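Putative membrane anchored protein (Corynebacterium diphtheriae, PDB 3LSO) is of unknown function but is probably membrane-tethered, its crystallised part consisting of beta domains, the first assigned to the E-set clan. Local coordinates at residues 29-34 with 44-49; 34-39 with 170-175; 90-95 with 122-127; 159-164 with 174-179. All coordinates share one frame; numbering follows the deposited sequence.

All four contacts lie in the N-terminal beta domain and illustrate how neighbouring strands are joined differently from place to place. Contacts 1 and 2 both use strand 25-36, pairing it with 41-54 and with 170-177, and both are surface contacts, contact 1 with a polar face and a V30 side, contact 2 with small side chains and an aromatic Y170/W38 end. Contact 4 adds 150-167 to the other edge of 170-177 and is more buried; the C32–C176 disulfide ties it to contact 1, about 8 Å away between centres. Contact 3, also partly buried, departs from regular ladder pairing, using a carboxylate and a water. Its strand 87-97 adjoins 150-167, bringing contacts 3 and 4 into direct touch.

Contact 1 (29-34 with 44-49); sequences DVDCSV and NQKSNF
A beta hairpin made of strands 25-36 and 41-54 contains this contact, with 29-34 running antiparallel to 44-49. Two hydrogen-bonded pairs, V30 with S47 and C32 with Q45, supply four backbone bonds. The bond from S47 N to V30 O is 2.8 Å long, and Q45 N reaches C32 O over the same 2.8 Å, nearly along the carbonyl axis. By contrast, V30 N approaches S47 O from well above the carbonyl plane, at 3.0 Å.

The two faces differ in chemistry. On one, D29, D31 and S33 stand against N48, K46 and N44. D29 and N48 lie alongside each other, carboxylate and amide planes turned 68° apart, and N48 ND2 gives a weak, bent hydrogen bond to D29 OD1 at 2.8 Å. The D31 carboxylate rests beside the aliphatic part of K46, OD2 to CG 3.8 Å; its charge and that of the amine are not in contact, so any attraction is probably modest. On the other face V30 lies with C32, S47 and Q45. V30 CG2 meets S47 CB at 3.6 Å, while CG1, beside the backbone N, crosses to F49 CB at 3.9 Å.

From the V30 side, V30 and F49 both pack on I160 of strand 150-167, Q45 and S47 touch V76 of strand 64-77, and C32 is disulfide-bonded to C176 of strand 170-177, which flanks 29-34 along its other edge.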
loop_
_atom_site.group_PDB
_atom_site.type_symbol
_atom_site.label_atom_id
_atom_site.label_comp_id
_atom_site.label_asym_id
_atom_site.label_seq_id
_atom_site.Cartn_x
_atom_site.Cartn_y
_atom_site.Cartn_z
ATOM N N ASP B 29 -31.823 -29.063 -2.271
ATOM C CA ASP B 29 -33.004 -29.746 -2.785
ATOM C C ASP B 29 -33.599 -29.051 -3.991
ATOM O O ASP B 29 -33.793 -27.842 -3.979
ATOM C CB ASP B 29 -34.057 -29.838 -1.683
ATOM C CG ASP B 29 -33.609 -30.699 -0.526
ATOM O OD1 ASP B 29 -32.644 -31.473 -0.710
ATOM O OD2 ASP B 29 -34.221 -30.615 0.565
ATOM N N VAL B 30 -33.880 -29.832 -5.030
ATOM C CA VAL B 30 -34.566 -29.336 -6.228
ATOM C C VAL B 30 -35.886 -30.039 -6.405
ATOM O O VAL B 30 -36.071 -31.160 -5.930
ATOM C CB VAL B 30 -33.728 -29.500 -7.537
ATOM C CG1 VAL B 30 -32.635 -28.492 -7.585
ATOM C CG2 VAL B 30 -33.134 -30.878 -7.648
ATOM N N ASP B 31 -36.807 -29.363 -7.079
ATOM C CA ASP B 31 -38.106 -29.934 -7.408
ATOM C C ASP B 31 -38.299 -29.822 -8.918
ATOM O O ASP B 31 -38.601 -28.745 -9.441
ATOM C CB ASP B 31 -39.214 -29.201 -6.650
ATOM C CG ASP B 31 -40.515 -29.995 -6.578
ATOM O OD1 ASP B 31 -40.844 -30.760 -7.521
ATOM O OD2 ASP B 31 -41.222 -29.839 -5.554
ATOM N N CYS B 32 -38.115 -30.938 -9.612
ATOM C CA CYS B 32 -38.136 -30.947 -11.073
ATOM C C CYS B 32 -39.499 -31.312 -11.658
ATOM O O CYS B 32 -40.112 -32.281 -11.229
ATOM C CB CYS B 32 -37.048 -31.884 -11.601
ATOM S SG CYS B 32 -35.373 -31.354 -11.115
ATOM N N SER B 33 -39.978 -30.505 -12.602
ATOM C CA SER B 33 -41.151 -30.844 -13.410
ATOM C C SER B 33 -40.734 -31.226 -14.817
ATOM O O SER B 33 -39.956 -30.516 -15.466
ATOM C CB SER B 33 -42.139 -29.677 -13.514
ATOM O OG SER B 33 -42.729 -29.395 -12.271
ATOM N N VAL B 34 -41.278 -32.342 -15.281
ATOM C CA VAL B 34 -41.143 -32.757 -16.668
ATOM C C VAL B 34 -42.469 -32.555 -17.371
ATOM O O VAL B 34 -43.531 -32.870 -16.834
ATOM C CB VAL B 34 -40.774 -34.233 -16.769
ATOM C CG1 VAL B 34 -40.557 -34.623 -18.240
ATOM C CG2 VAL B 34 -39.545 -34.538 -15.902
ATOM N N ASN B 44 -43.068 -35.529 -12.292
ATOM C CA ASN B 44 -42.704 -34.600 -11.245
ATOM C C ASN B 44 -41.826 -35.291 -10.206
ATOM O O ASN B 44 -42.241 -36.287 -9.605
ATOM C CB ASN B 44 -44.042 -34.164 -10.626
ATOM C CG ASN B 44 -43.887 -33.188 -9.538
ATOM O OD1 ASN B 44 -43.396 -32.085 -9.760
ATOM N ND2 ASN B 44 -44.321 -33.560 -8.346
ATOM N N GLN B 45 -40.616 -34.789 -9.982
ATOM C CA GLN B 45 -39.708 -35.474 -9.050
ATOM C C GLN B 45 -38.768 -34.593 -8.235
ATOM O O GLN B 45 -37.981 -33.834 -8.792
ATOM C CB GLN B 45 -38.883 -36.527 -9.792
ATOM C CG GLN B 45 -38.430 -37.685 -8.891
ATOM C CD GLN B 45 -37.248 -38.455 -9.460
ATOM O OE1 GLN B 45 -36.622 -38.031 -10.442
ATOM N NE2 GLN B 45 -36.927 -39.586 -8.837
ATOM N N LYS B 46 -38.850 -34.732 -6.915
ATOM C CA LYS B 46 -37.935 -34.063 -5.998
ATOM C C LYS B 46 -36.572 -34.727 -6.050
ATOM O O LYS B 46 -36.479 -35.949 -6.135
ATOM C CB LYS B 46 -38.471 -34.087 -4.560
ATOM C CG LYS B 46 -39.346 -32.891 -4.186
ATOM C CD LYS B 46 -39.596 -32.793 -2.684
ATOM C CE LYS B 46 -40.596 -33.838 -2.209
ATOM N NZ LYS B 46 -41.773 -33.898 -3.126
ATOM N N SER B 47 -35.524 -33.908 -5.980
ATOM C CA SER B 47 -34.142 -34.372 -6.114
ATOM C C SER B 47 -33.106 -33.507 -5.356
ATOM O O SER B 47 -33.462 -32.752 -4.435
ATOM C CB SER B 47 -33.785 -34.455 -7.592
ATOM O OG SER B 47 -32.537 -35.077 -7.763
ATOM N N ASN B 48 -31.831 -33.634 -5.748
ATOM C CA ASN B 48 -30.698 -32.918 -5.132
ATOM C C ASN B 48 -29.647 -32.498 -6.159
ATOM O O ASN B 48 -29.318 -33.268 -7.058
ATOM C CB ASN B 48 -30.040 -33.777 -4.040
ATOM C CG ASN B 48 -30.633 -33.523 -2.661
ATOM O OD1 ASN B 48 -31.321 -34.379 -2.091
ATOM N ND2 ASN B 48 -30.378 -32.333 -2.122
ATOM N N PHE B 49 -29.108 -31.288 -6.001
ATOM C CA PHE B 49 -28.174 -30.686 -6.960
ATOM C C PHE B 49 -26.916 -30.209 -6.265
ATOM O O PHE B 49 -26.936 -29.190 -5.574
ATOM C CB PHE B 49 -28.840 -29.501 -7.646
ATOM C CG PHE B 49 -27.930 -28.723 -8.556
ATOM C CD1 PHE B 49 -27.673 -29.167 -9.856
ATOM C CD2 PHE B 49 -27.359 -27.524 -8.136
ATOM C CE1 PHE B 49 -26.835 -28.434 -10.727
ATOM C CE2 PHE B 49 -26.521 -26.779 -9.007
ATOM C CZ PHE B 49 -26.259 -27.243 -10.299
#

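Contact 2 (34-39 with 170-175)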
loop_
_atom_site.group_PDB
_atom_site.type_symbol
_atom_site.label_atom_id
_atom_site.label_comp_id
_atom_site.label_asym_id
_atom_site.label_seq_id
_atom_site.Cartn_x
_atom_site.Cartn_y
_atom_site.Cartn_z
ATOM N N VAL B 34 -41.278 -32.342 -15.281
ATOM C CA VAL B 34 -41.143 -32.757 -16.668
ATOM C C VAL B 34 -42.469 -32.555 -17.371
ATOM O O VAL B 34 -43.531 -32.870 -16.834
ATOM C CB VAL B 34 -40.774 -34.233 -16.769
ATOM C CG1 VAL B 34 -40.557 -34.623 -18.240
ATOM C CG2 VAL B 34 -39.545 -34.538 -15.902
ATOM N N SER B 35 -42.398 -31.997 -18.569
ATOM C CA SER B 35 -43.550 -31.884 -19.455
ATOM C C SER B 35 -43.163 -32.472 -20.817
ATOM O O SER B 35 -42.252 -31.991 -21.495
ATOM C CB SER B 35 -44.003 -30.431 -19.580
ATOM O OG SER B 35 -45.226 -30.342 -20.292
ATOM N N ALA B 36 -43.830 -33.552 -21.185
ATOM C CA ALA B 36 -43.563 -34.231 -22.445
ATOM C C ALA B 36 -44.821 -34.312 -23.291
ATOM O O ALA B 36 -45.945 -34.207 -22.777
ATOM C CB ALA B 36 -43.021 -35.634 -22.191
ATOM N N ALA B 37 -44.612 -34.514 -24.585
ATOM C CA ALA B 37 -45.681 -34.793 -25.518
ATOM C C ALA B 37 -46.660 -33.635 -25.594
ATOM O O ALA B 37 -47.854 -33.799 -25.367
ATOM C CB ALA B 37 -46.383 -36.063 -25.121
ATOM N N TRP B 38 -46.152 -32.447 -25.882
ATOM C CA TRP B 38 -47.031 -31.316 -26.124
ATOM C C TRP B 38 -47.934 -31.048 -24.912
ATOM O O TRP B 38 -49.096 -30.645 -25.052
ATOM C CB TRP B 38 -47.821 -31.584 -27.418
ATOM C CG TRP B 38 -46.868 -31.873 -28.531
ATOM C CD1 TRP B 38 -46.117 -30.967 -29.198
ATOM C CD2 TRP B 38 -46.496 -33.152 -29.040
ATOM N NE1 TRP B 38 -45.325 -31.588 -30.122
ATOM C CE2 TRP B 38 -45.530 -32.935 -30.045
ATOM C CE3 TRP B 38 -46.881 -34.459 -28.749
ATOM C CZ2 TRP B 38 -44.942 -33.970 -30.760
ATOM C CZ3 TRP B 38 -46.303 -35.494 -29.468
ATOM C CH2 TRP B 38 -45.344 -35.239 -30.464
ATOM N N GLY B 39 -47.368 -31.295 -23.728
ATOM C CA GLY B 39 -48.038 -31.115 -22.443
ATOM C C GLY B 39 -48.949 -32.244 -21.956
ATOM O O GLY B 39 -49.547 -32.145 -20.872
ATOM N N TYR B 170 -40.156 -38.162 -28.920
ATOM C CA TYR B 170 -40.866 -37.273 -28.009
ATOM C C TYR B 170 -39.935 -36.178 -27.576
ATOM O O TYR B 170 -38.729 -36.370 -27.589
ATOM C CB TYR B 170 -41.366 -38.026 -26.778
ATOM C CG TYR B 170 -42.602 -38.838 -27.028
ATOM C CD1 TYR B 170 -43.858 -38.242 -27.039
ATOM C CD2 TYR B 170 -42.522 -40.206 -27.265
ATOM C CE1 TYR B 170 -45.016 -38.995 -27.272
ATOM C CE2 TYR B 170 -43.673 -40.971 -27.491
ATOM C CZ TYR B 170 -44.916 -40.353 -27.495
ATOM O OH TYR B 170 -46.047 -41.095 -27.738
ATOM N N THR B 171 -40.493 -35.034 -27.191
ATOM C CA THR B 171 -39.716 -33.941 -26.613
ATOM C C THR B 171 -40.175 -33.712 -25.186
ATOM O O THR B 171 -41.368 -33.545 -24.944
ATOM C CB THR B 171 -39.916 -32.658 -27.418
ATOM O OG1 THR B 171 -39.283 -32.805 -28.682
ATOM C CG2 THR B 171 -39.297 -31.480 -26.733
ATOM N N ALA B 172 -39.237 -33.704 -24.244
ATOM C CA ALA B 172 -39.579 -33.415 -22.846
ATOM C C ALA B 172 -38.835 -32.214 -22.265
ATOM O O ALA B 172 -37.604 -32.114 -22.385
ATOM C CB ALA B 172 -39.374 -34.638 -21.972
ATOM N N ASN B 173 -39.584 -31.312 -21.629
ATOM C CA ASN B 173 -38.999 -30.134 -21.005
ATOM C C ASN B 173 -38.980 -30.299 -19.503
ATOM O O ASN B 173 -40.019 -30.369 -18.868
ATOM C CB ASN B 173 -39.770 -28.867 -21.383
ATOM C CG ASN B 173 -39.834 -28.642 -22.885
ATOM O OD1 ASN B 173 -38.807 -28.642 -23.583
ATOM N ND2 ASN B 173 -41.051 -28.445 -23.395
ATOM N N THR B 174 -37.790 -30.357 -18.932
ATOM C CA THR B 174 -37.671 -30.474 -17.502
ATOM C C THR B 174 -37.412 -29.105 -16.907
ATOM O O THR B 174 -36.586 -28.354 -17.422
ATOM C CB THR B 174 -36.538 -31.421 -17.143
ATOM O OG1 THR B 174 -36.691 -32.634 -17.890
ATOM C CG2 THR B 174 -36.536 -31.738 -15.647
ATOM N N THR B 175 -38.123 -28.770 -15.837
ATOM C CA THR B 175 -37.867 -27.531 -15.114
ATOM C C THR B 175 -37.631 -27.858 -13.651
ATOM O O THR B 175 -38.455 -28.521 -13.036
ATOM C CB THR B 175 -39.040 -26.562 -15.230
ATOM O OG1 THR B 175 -38.905 -25.830 -16.438
ATOM C CG2 THR B 175 -39.049 -25.565 -14.073
#
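V34 and T174 stand side by side and point the same way, a non-hydrogen-bonded pair whose side chains share one face of the sheet with A36 and A172. The valine divides its branches between two neighbours. CG1, anti to the backbone N (chi1 -177°), reaches diagonally across to A172 CB on the partner strand at 3.9 Å, while CG2, beside the backbone N, lies next to T174 OG1 at 4.0 Å. A36 and A172 meet methyl to methyl, CB to CB 3.8 Å. The opposite face carries S35 and N173. The N173 amide finds its partner on the next strand, 150-167, where its OD1 is hydrogen-bonded to T164 OG1.

Between these faces runs an antiparallel ladder of strands 25-36 and 170-177, far apart in sequence, which joins two hairpins of the E-set-like domain edge to edge. S35 and N173 form its hydrogen-bonded pair: N173 N donates to S35 O at 2.8 Å with a nearly straight N-H...O angle of 170°, and S35 N returns a bond to N173 O at 2.9 Å.

Beyond A36 the chain leaves the ladder, A37 and W38 both adopting left-handed backbone conformations, and the weak bond from A37 N to T171 O stretches to 3.4 Å. Here Y170, its CG beside its own backbone N, carries its ring toward the turn. A37 CB touches ring atom CD1 of Y170 at 3.8 Å, and CZ3 of the W38 indole approaches CE1 of the Y170 ring obliquely, at 4.3 Å.

Contact 3 (90-95 with 122-127); sequences TKSSIR and DHLKAS
One short bond grips the carbonyl oxygen S92 O: D122 N donates to it at 2.7 Å with an N-H...O angle of 165°. The peptide nitrogen of the same serine is held too, since S92 N donates to D122 OD1 at 3.1 Å. That oxygen uses its anti lone pair, the one away from OD2. A single aspartate, in a left-handed backbone conformation in the loop before L124, thus answers both backbone groups of S92, its side chain standing in for the carbonyl that a regular antiparallel pair would offer.

S92 OG sits in the crowded position between its backbone N and carbonyl carbon, and from there points at L124, with CB of L124 at 3.4 Å. A water joins S92 OG to L124 O, donating to the carbonyl. Deeper in, L124 CD1 lies over S92 CB at 3.7 Å and meets I94 CG1 obliquely at 4.1 Å.

The contact links strands 87-97 and 117-129. On its other edge strand 87-97 pairs with 150-167, where T90 and K91 both face T164 in a classic beta bulge, while L124 packs against I135 and A137 of strand 132-146.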
loop_
_atom_site.group_PDB
_atom_site.type_symbol
_atom_site.label_atom_id
_atom_site.label_comp_id
_atom_site.label_asym_id
_atom_site.label_seq_id
_atom_site.Cartn_x
_atom_site.Cartn_y
_atom_site.Cartn_z
ATOM N N THR B 90 -31.094 -31.967 -25.729
ATOM C CA THR B 90 -30.965 -31.048 -26.844
ATOM C C THR B 90 -30.587 -29.655 -26.332
ATOM O O THR B 90 -29.767 -28.964 -26.944
ATOM C CB THR B 90 -32.257 -30.998 -27.673
ATOM O OG1 THR B 90 -33.346 -30.599 -26.840
ATOM C CG2 THR B 90 -32.571 -32.356 -28.225
ATOM N N LYS B 91 -31.181 -29.264 -25.204
ATOM C CA LYS B 91 -30.923 -27.988 -24.540
ATOM C C LYS B 91 -30.692 -28.251 -23.055
ATOM O O LYS B 91 -31.227 -29.207 -22.513
ATOM C CB LYS B 91 -32.144 -27.074 -24.657
ATOM C CG LYS B 91 -32.452 -26.553 -26.045
ATOM C CD LYS B 91 -33.863 -25.936 -26.088
ATOM C CE LYS B 91 -34.135 -25.248 -27.430
ATOM N NZ LYS B 91 -33.210 -24.078 -27.630
ATOM N N SER B 92 -29.902 -27.410 -22.397
ATOM C CA SER B 92 -29.887 -27.374 -20.936
ATOM C C SER B 92 -29.312 -26.063 -20.413
ATOM O O SER B 92 -28.546 -25.389 -21.104
ATOM C CB SER B 92 -29.167 -28.577 -20.333
ATOM O OG SER B 92 -27.827 -28.629 -20.723
ATOM N N SER B 93 -29.696 -25.701 -19.192
ATOM C CA SER B 93 -29.424 -24.384 -18.657
ATOM C C SER B 93 -29.247 -24.449 -17.158
ATOM O O SER B 93 -30.187 -24.789 -16.446
ATOM C CB SER B 93 -30.596 -23.447 -18.974
ATOM O OG SER B 93 -30.213 -22.384 -19.829
ATOM N N ILE B 94 -28.051 -24.125 -16.672
ATOM C CA ILE B 94 -27.820 -23.960 -15.236
ATOM C C ILE B 94 -27.825 -22.474 -14.958
ATOM O O ILE B 94 -27.122 -21.719 -15.628
ATOM C CB ILE B 94 -26.484 -24.519 -14.819
ATOM C CG1 ILE B 94 -26.398 -25.981 -15.226
ATOM C CG2 ILE B 94 -26.289 -24.380 -13.306
ATOM C CD1 ILE B 94 -24.985 -26.446 -15.482
ATOM N N ARG B 95 -28.616 -22.045 -13.981
ATOM C CA ARG B 95 -28.815 -20.633 -13.772
ATOM C C ARG B 95 -28.379 -20.229 -12.385
ATOM O O ARG B 95 -28.882 -20.743 -11.373
ATOM C CB ARG B 95 -30.263 -20.282 -14.037
ATOM C CG ARG B 95 -30.693 -20.782 -15.393
ATOM C CD ARG B 95 -32.129 -20.540 -15.660
ATOM N NE ARG B 95 -32.406 -19.128 -15.881
ATOM C CZ ARG B 95 -33.105 -18.377 -15.041
ATOM N NH1 ARG B 95 -33.590 -18.906 -13.910
ATOM N NH2 ARG B 95 -33.313 -17.100 -15.334
ATOM N N ASP B 122 -26.176 -25.852 -22.405
ATOM C CA ASP B 122 -25.836 -27.001 -23.263
ATOM C C ASP B 122 -24.520 -27.683 -22.859
ATOM O O ASP B 122 -23.757 -28.141 -23.699
ATOM C CB ASP B 122 -25.867 -26.593 -24.761
ATOM C CG ASP B 122 -27.214 -25.910 -25.189
ATOM O OD1 ASP B 122 -28.202 -25.856 -24.403
ATOM O OD2 ASP B 122 -27.286 -25.421 -26.337
ATOM N N HIS B 123 -24.283 -27.734 -21.552
ATOM C CA HIS B 123 -23.081 -28.301 -20.953
ATOM C C HIS B 123 -23.378 -29.652 -20.317
ATOM O O HIS B 123 -22.459 -30.403 -20.001
ATOM C CB HIS B 123 -22.562 -27.361 -19.859
ATOM C CG HIS B 123 -21.370 -26.548 -20.263
ATOM N ND1 HIS B 123 -21.410 -25.612 -21.276
ATOM C CD2 HIS B 123 -20.106 -26.520 -19.777
ATOM C CE1 HIS B 123 -20.221 -25.054 -21.406
ATOM N NE2 HIS B 123 -19.413 -25.585 -20.507
ATOM N N LEU B 124 -24.661 -29.938 -20.103
ATOM C CA LEU B 124 -25.093 -31.158 -19.428
ATOM C C LEU B 124 -25.228 -32.334 -20.380
ATOM O O LEU B 124 -25.694 -32.188 -21.502
ATOM C CB LEU B 124 -26.421 -30.917 -18.717
ATOM C CG LEU B 124 -26.309 -30.074 -17.450
ATOM C CD1 LEU B 124 -27.650 -29.496 -17.036
ATOM C CD2 LEU B 124 -25.726 -30.916 -16.340
ATOM N N LYS B 125 -24.825 -33.508 -19.920
ATOM C CA LYS B 125 -24.906 -34.712 -20.740
ATOM C C LYS B 125 -25.792 -35.770 -20.066
ATOM O O LYS B 125 -25.578 -36.114 -18.896
ATOM C CB LYS B 125 -23.487 -35.266 -21.044
ATOM N N ALA B 126 -26.783 -36.272 -20.803
ATOM C CA ALA B 126 -27.696 -37.290 -20.283
ATOM C C ALA B 126 -27.566 -38.653 -20.961
ATOM O O ALA B 126 -27.499 -38.757 -22.195
ATOM C CB ALA B 126 -29.131 -36.809 -20.368
ATOM N N SER B 127 -27.547 -39.696 -20.135
ATOM C CA SER B 127 -27.613 -41.072 -20.618
ATOM C C SER B 127 -28.593 -41.887 -19.775
ATOM O O SER B 127 -28.689 -41.702 -18.549
ATOM C CB SER B 127 -26.228 -41.723 -20.618
ATOM O OG SER B 127 -25.623 -41.641 -19.340
HETATM O O HOH W 1 -26.716 -30.026 -22.378
#

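Contact 4 (159-164 with 174-179); sequences TILTNT and TTCTTN
Backbone hydrogen bonds carry most of the pairing between 159-164 and 174-179, the two antiparallel arms of a beta hairpin. N163 and T174 exchange two: N163 N lies in the carbonyl plane of T174 O, on a lone pair, at 3.1 Å, and T174 N donates to N163 O at 2.9 Å. C176 N comes to L161 O at 2.8 Å, nearly along the carbonyl axis with a C=O...N angle of 170°. The return bond from L161 N to C176 O is weak, 3.4 Å long, as is consistent with the classic beta bulge in which I160 and L161 both face C176. CA-H...O contacts supplement these bonds, T162 CA lying 3.3 Å from T174 O.

Apolar packing is spread along the contact. On the side with N163 and T174, the L161 side chain, with CG anti to its backbone N, brings CD2 to 3.9 Å from C176 SG. Near the bulge, I160 CG2 crosses T178 CG2 obliquely at 3.9 Å. T159 CG2 meets T175 CG2 at 4.1 Å, and on the T175 face T162 stands beside that threonine.

Covalent and polar ties lead outward to strand 25-36: the disulfide from C176 to C32, and a hydrogen bond from T178 OG1 to D29 O. C176 SG lies against L161 CD2 while bonded to C32, so strand 170-177 is held by backbone bonds to 150-167 on one edge and by a covalent link to 25-36 on the other.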
loop_
_atom_site.group_PDB
_atom_site.type_symbol
_atom_site.label_atom_id
_atom_site.label_comp_id
_atom_site.label_asym_id
_atom_site.label_seq_id
_atom_site.Cartn_x
_atom_site.Cartn_y
_atom_site.Cartn_z
ATOM N N THR B 159 -35.183 -20.921 -10.350
ATOM C CA THR B 159 -35.179 -21.992 -11.349
ATOM C C THR B 159 -33.745 -22.307 -11.719
ATOM O O THR B 159 -33.175 -21.746 -12.660
ATOM C CB THR B 159 -35.997 -21.632 -12.620
ATOM O OG1 THR B 159 -37.326 -21.234 -12.239
ATOM C CG2 THR B 159 -36.081 -22.825 -13.563
ATOM N N ILE B 160 -33.170 -23.221 -10.964
ATOM C CA ILE B 160 -31.745 -23.497 -11.041
ATOM C C ILE B 160 -31.363 -24.252 -12.300
ATOM O O ILE B 160 -30.234 -24.168 -12.771
ATOM C CB ILE B 160 -31.242 -24.244 -9.769
ATOM C CG1 ILE B 160 -29.810 -24.718 -9.933
ATOM C CG2 ILE B 160 -32.105 -25.421 -9.454
ATOM C CD1 ILE B 160 -28.810 -23.684 -9.553
ATOM N N LEU B 161 -32.305 -24.978 -12.869
ATOM C CA LEU B 161 -31.955 -25.891 -13.948
ATOM C C LEU B 161 -33.141 -26.153 -14.868
ATOM O O LEU B 161 -34.248 -26.421 -14.397
ATOM C CB LEU B 161 -31.441 -27.189 -13.336
ATOM C CG LEU B 161 -30.695 -28.201 -14.187
ATOM C CD1 LEU B 161 -29.602 -28.850 -13.333
ATOM C CD2 LEU B 161 -31.651 -29.265 -14.754
ATOM N N THR B 162 -32.904 -26.038 -16.177
ATOM C CA THR B 162 -33.881 -26.431 -17.182
ATOM C C THR B 162 -33.148 -27.216 -18.236
ATOM O O THR B 162 -32.010 -26.880 -18.588
ATOM C CB THR B 162 -34.509 -25.244 -17.923
ATOM O OG1 THR B 162 -33.528 -24.659 -18.795
ATOM C CG2 THR B 162 -35.093 -24.186 -16.978
ATOM N N ASN B 163 -33.787 -28.262 -18.744
ATOM C CA ASN B 163 -33.250 -28.957 -19.895
ATOM C C ASN B 163 -34.376 -29.349 -20.819
ATOM O O ASN B 163 -35.560 -29.203 -20.473
ATOM C CB ASN B 163 -32.405 -30.169 -19.487
ATOM C CG ASN B 163 -33.245 -31.354 -19.100
ATOM O OD1 ASN B 163 -33.896 -31.357 -18.054
ATOM N ND2 ASN B 163 -33.248 -32.368 -19.943
ATOM N N THR B 164 -33.986 -29.824 -22.000
ATOM C CA THR B 164 -34.904 -30.343 -22.998
ATOM C C THR B 164 -34.309 -31.595 -23.584
ATOM O O THR B 164 -33.189 -31.591 -24.077
ATOM C CB THR B 164 -35.213 -29.296 -24.077
ATOM O OG1 THR B 164 -35.888 -28.195 -23.445
ATOM C CG2 THR B 164 -36.088 -29.885 -25.183
ATOM N N THR B 174 -37.790 -30.357 -18.932
ATOM C CA THR B 174 -37.671 -30.474 -17.502
ATOM C C THR B 174 -37.412 -29.105 -16.907
ATOM O O THR B 174 -36.586 -28.354 -17.422
ATOM C CB THR B 174 -36.538 -31.421 -17.143
ATOM O OG1 THR B 174 -36.691 -32.634 -17.890
ATOM C CG2 THR B 174 -36.536 -31.738 -15.647
ATOM N N THR B 175 -38.123 -28.770 -15.837
ATOM C CA THR B 175 -37.867 -27.531 -15.114
ATOM C C THR B 175 -37.631 -27.858 -13.651
ATOM O O THR B 175 -38.455 -28.521 -13.036
ATOM C CB THR B 175 -39.040 -26.562 -15.230
ATOM O OG1 THR B 175 -38.905 -25.830 -16.438
ATOM C CG2 THR B 175 -39.049 -25.565 -14.073
ATOM N N CYS B 176 -36.517 -27.384 -13.105
ATOM C CA CYS B 176 -36.155 -27.643 -11.729
ATOM C C CYS B 176 -36.058 -26.356 -10.934
ATOM O O CYS B 176 -35.338 -25.438 -11.330
ATOM C CB CYS B 176 -34.820 -28.370 -11.664
ATOM S SG CYS B 176 -34.806 -29.926 -12.536
ATOM N N THR B 177 -36.769 -26.305 -9.809
ATOM C CA THR B 177 -36.737 -25.154 -8.921
ATOM C C THR B 177 -36.165 -25.547 -7.577
ATOM O O THR B 177 -36.385 -26.660 -7.091
ATOM C CB THR B 177 -38.151 -24.583 -8.647
ATOM O OG1 THR B 177 -38.840 -25.432 -7.714
ATOM C CG2 THR B 177 -38.970 -24.424 -9.935
ATOM N N THR B 178 -35.466 -24.604 -6.957
ATOM C CA THR B 178 -34.970 -24.762 -5.597
ATOM C C THR B 178 -35.269 -23.498 -4.791
ATOM O O THR B 178 -35.508 -22.438 -5.375
ATOM C CB THR B 178 -33.460 -25.090 -5.590
ATOM O OG1 THR B 178 -33.083 -25.611 -4.311
ATOM C CG2 THR B 178 -32.619 -23.866 -5.916
ATOM N N ASN B 179 -35.272 -23.628 -3.458
ATOM C CA ASN B 179 -35.475 -22.499 -2.530
ATOM C C ASN B 179 -34.216 -22.103 -1.764
ATOM O O ASN B 179 -34.300 -21.432 -0.739
ATOM C CB ASN B 179 -36.559 -22.830 -1.494
ATOM C CG ASN B 179 -37.916 -23.092 -2.111
ATOM O OD1 ASN B 179 -38.221 -22.651 -3.226
ATOM N ND2 ASN B 179 -38.744 -23.823 -1.385
#